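Local coordinates for protein copper-transporting ATPase PAA1, chloroplastic (Arabidopsis thaliana, PDB 5LBD) that transports monovalent copper across the chloroplast envelope at the expense of ATP, the chain here being its nucleotide-binding N-domain, at residues Ile48-Ala51 with Ala52-Arg55; Thr23-Glu26 with Val27-Leu30. The protein carries 2 engineered substitutions. All coordinates share one frame; numbering follows the deposited sequence. Where two conformers were deposited one is given.

Contact 1 of 2, residues Ile48-Ala51 with Ala52-Arg55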
# COMPACT_ATOMS: atom_id res chain seq x y z
N ILE A 48 -7.81 -0.24 3.85
CA ILE A 48 -7.30 0.31 2.59
C ILE A 48 -8.31 0.07 1.47
O ILE A 48 -8.65 0.99 0.71
CB ILE A 48 -5.93 -0.31 2.26
CG1 ILE A 48 -4.90 0.17 3.28
CG2 ILE A 48 -5.49 0.09 0.89
CD1 ILE A 48 -3.60 -0.53 3.16
N VAL A 49 -8.80 -1.17 1.35
CA VAL A 49 -9.77 -1.49 0.33
C VAL A 49 -11.00 -0.58 0.43
O VAL A 49 -11.52 -0.11 -0.58
CB VAL A 49 -10.12 -2.99 0.40
CG1 VAL A 49 -11.27 -3.31 -0.49
CG2 VAL A 49 -8.91 -3.79 0.05
N LYS A 50 -11.53 -0.39 1.64
CA LYS A 50 -12.72 0.43 1.83
C LYS A 50 -12.45 1.86 1.39
O LYS A 50 -13.26 2.47 0.68
CB LYS A 50 -13.12 0.39 3.30
CG LYS A 50 -14.39 1.19 3.62
CD LYS A 50 -14.80 1.11 5.09
CE LYS A 50 -16.16 1.76 5.29
NZ LYS A 50 -16.53 1.83 6.72
N ALA A 51 -11.30 2.40 1.80
CA ALA A 51 -10.99 3.80 1.50
C ALA A 51 -10.82 4.01 -0.00
O ALA A 51 -11.14 5.09 -0.52
CB ALA A 51 -9.71 4.21 2.23
N ALA A 52 -10.35 3.00 -0.71
CA ALA A 52 -9.96 3.07 -2.11
C ALA A 52 -11.09 2.80 -3.08
O ALA A 52 -10.90 2.98 -4.28
CB ALA A 52 -8.82 2.08 -2.37
N ARG A 53 -12.26 2.36 -2.61
CA ARG A 53 -13.35 2.01 -3.50
C ARG A 53 -13.65 3.18 -4.43
O ARG A 53 -13.70 4.33 -4.00
CB ARG A 53 -14.62 1.69 -2.69
CG ARG A 53 -14.59 0.42 -1.91
CD ARG A 53 -15.77 0.33 -0.94
NE ARG A 53 -15.71 1.33 0.15
CZ ARG A 53 -16.59 2.31 0.35
NH1 ARG A 53 -17.63 2.48 -0.47
NH2 ARG A 53 -16.43 3.13 1.39
N ALA A 54 -13.82 2.89 -5.71
CA ALA A 54 -14.07 3.94 -6.70
C ALA A 54 -15.04 3.35 -7.70
O ALA A 54 -14.62 2.74 -8.68
CB ALA A 54 -12.79 4.41 -7.37
N ARG A 55 -16.34 3.54 -7.46
CA ARG A 55 -17.30 2.88 -8.33
C ARG A 55 -17.23 3.42 -9.75
O ARG A 55 -17.66 2.75 -10.70
CB ARG A 55 -18.71 3.04 -7.75
CG ARG A 55 -19.31 4.41 -8.00
CD ARG A 55 -20.54 4.62 -7.15
NE ARG A 55 -20.19 4.81 -5.75
CZ ARG A 55 -21.07 4.90 -4.77
NH1 ARG A 55 -20.66 5.07 -3.53
NH2 ARG A 55 -22.36 4.79 -5.03

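Contact 2 of 2, residues Thr23-Glu26 with Val27-Leu30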
# COMPACT_ATOMS: atom_id res chain seq x y z
N THR A 23 5.65 9.26 -10.08
CA THR A 23 4.97 9.94 -8.98
C THR A 23 3.48 9.59 -8.94
O THR A 23 2.83 9.48 -9.97
CB THR A 23 5.11 11.46 -9.10
OG1 THR A 23 4.55 12.07 -7.93
CG2 THR A 23 4.42 11.99 -10.36
N TRP A 24 2.94 9.40 -7.74
CA TRP A 24 1.59 8.89 -7.57
C TRP A 24 0.84 9.79 -6.60
O TRP A 24 1.39 10.22 -5.59
CB TRP A 24 1.62 7.45 -7.04
CG TRP A 24 2.49 6.61 -7.86
CD1 TRP A 24 3.83 6.34 -7.64
CD2 TRP A 24 2.13 5.94 -9.06
NE1 TRP A 24 4.30 5.56 -8.65
CE2 TRP A 24 3.28 5.27 -9.52
CE3 TRP A 24 0.95 5.81 -9.78
CZ2 TRP A 24 3.29 4.51 -10.67
CZ3 TRP A 24 0.97 5.04 -10.93
CH2 TRP A 24 2.12 4.40 -11.36
N SER A 25 -0.43 10.03 -6.89
CA SER A 25 -1.23 10.86 -6.01
C SER A 25 -1.71 10.04 -4.82
O SER A 25 -1.58 8.81 -4.77
CB SER A 25 -2.44 11.41 -6.78
OG SER A 25 -3.32 10.33 -7.02
N GLU A 26 -2.34 10.74 -3.87
CA GLU A 26 -2.92 10.06 -2.72
C GLU A 26 -3.94 9.03 -3.16
O GLU A 26 -3.94 7.89 -2.65
CB GLU A 26 -3.55 11.07 -1.76
CG GLU A 26 -2.52 12.02 -1.12
CD GLU A 26 -3.09 12.96 -0.08
OE1 GLU A 26 -4.21 12.71 0.40
OE2 GLU A 26 -2.39 13.95 0.28
N VAL A 27 -4.82 9.37 -4.10
CA VAL A 27 -5.84 8.39 -4.47
C VAL A 27 -5.24 7.27 -5.31
O VAL A 27 -5.69 6.12 -5.22
CB VAL A 27 -7.02 9.04 -5.20
CG1 VAL A 27 -7.66 10.10 -4.33
CG2 VAL A 27 -6.59 9.63 -6.53
N GLU A 28 -4.23 7.56 -6.12
CA GLU A 28 -3.61 6.48 -6.88
C GLU A 28 -2.91 5.50 -5.97
O GLU A 28 -2.94 4.29 -6.22
CB GLU A 28 -2.62 7.05 -7.89
CG GLU A 28 -3.29 7.85 -9.01
CD GLU A 28 -2.30 8.56 -9.90
OE1 GLU A 28 -2.57 8.67 -11.12
OE2 GLU A 28 -1.27 9.04 -9.38
N VAL A 29 -2.24 6.01 -4.92
CA VAL A 29 -1.58 5.13 -3.95
C VAL A 29 -2.59 4.23 -3.27
O VAL A 29 -2.35 3.02 -3.12
CB VAL A 29 -0.80 5.97 -2.92
CG1 VAL A 29 -0.49 5.16 -1.67
CG2 VAL A 29 0.45 6.50 -3.59
N LEU A 30 -3.74 4.79 -2.90
CA LEU A 30 -4.79 3.98 -2.28
C LEU A 30 -5.28 2.90 -3.24
O LEU A 30 -5.53 1.75 -2.83
CB LEU A 30 -5.96 4.84 -1.82
CG LEU A 30 -5.70 5.61 -0.55
CD1 LEU A 30 -6.85 6.53 -0.32
CD2 LEU A 30 -5.55 4.69 0.64

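Contact 1 of 2, residues Ile48-Ala51 with Ala52-Arg55
R53 turns back alongside K50 at the C-terminal end of helix 43-52, in the nucleotide-binding N-domain of this P1B-type copper ATPase, and its guanidinium group settles beside the last turn. Past a helix end the carbonyls of the final turn run short of backbone N-H partners, and here a side chain steps in: R53 NE lies 2.8 Å from K50 O, a short but bent bond with an angle of 124° at the hydrogen, hence weak. The same oxygen takes a second weak bond from the backbone, R53 N to K50 O at 3.4 Å. Arginine suits the place because its chain is long enough to double back and carries N-H groups along its end. CG of R53 sits beside its own backbone N (chi1 -70°), and a bend at chi3 (-67°) turns NE toward the carbonyl. K50 keeps an all-extended chain that runs alongside R53 in the same direction, so its methylene CG packs 3.6 Å from R53 NH2. The two like charges stay apart, K50 NZ being 5.5 Å from R53 NH2, which probably limits the cost of pairing two basic residues at an exposed spot. Just before R53, A52 N still makes the i to i-4 helical bond to I48 O at 3.0 Å, bent and shared with a weak bond to V49 O. Alanine fits here because its small side chain meets helix 26-37 at L30 and A34, where I48 also leans on A33; A52 CB comes to 3.3 Å from I48 O.

Contact 2 of 2, residues Thr23-Glu26 with Val27-Leu30
S25 OG, at the N-cap of helix 26-37, accepts the backbone N-H of E28 at 3.1 Å and turns a weak bond toward E28 OE2. In return E28 OE2 takes the S25 backbone N-H at 2.8 Å, nearly straight at 169°, which completes a capping box. The carboxylate receives that N-H on its anti side, 19° out of its plane. Serine suits the cap because its side chain is short and OG stands between the backbone N and the carbonyl carbon (chi1 71°), turned to the E28 N-H; glutamate three residues on has just the length to reach back, its chain extended beyond CG. Replacing E28 by an alanine would probably leave the S25 N-H without its carboxylate mate, with half of the capping box gone. The nearby helix N-terminus would be expected to favour the negative charge. Behind the cap the first helical bonds follow, V29 N to S25 O at 2.9 Å and L30 N to E26 O. V29, a buried valine, also faces the beta-sheet at V10, I118 and A126, while W24 touches V120. The tryptophan crosses E28 at about a right angle, and its CB meets V29 CG2 at 3.8 Å.

Contact 2 opens helix 26-37 and contact 1 closes helix 43-52, the next helix along the chain, so the two local arrangements treat opposite ends of consecutive helices: a capping box satisfies N-H groups at one, an arginine turns to a carbonyl at the other. Their centres lie 12 Å apart, yet they touch directly, with A52 CB packed 3.3 Å from L30 O and I48 CG2 at 4.1 Å from the same oxygen. L30 thus serves both: its carbonyl oxygen meets A52 and I48, while its side chain reaches V10 and I128 of the antiparallel sheet. At this level helix 26-37 lies between the sheet and the last turn of helix 43-52.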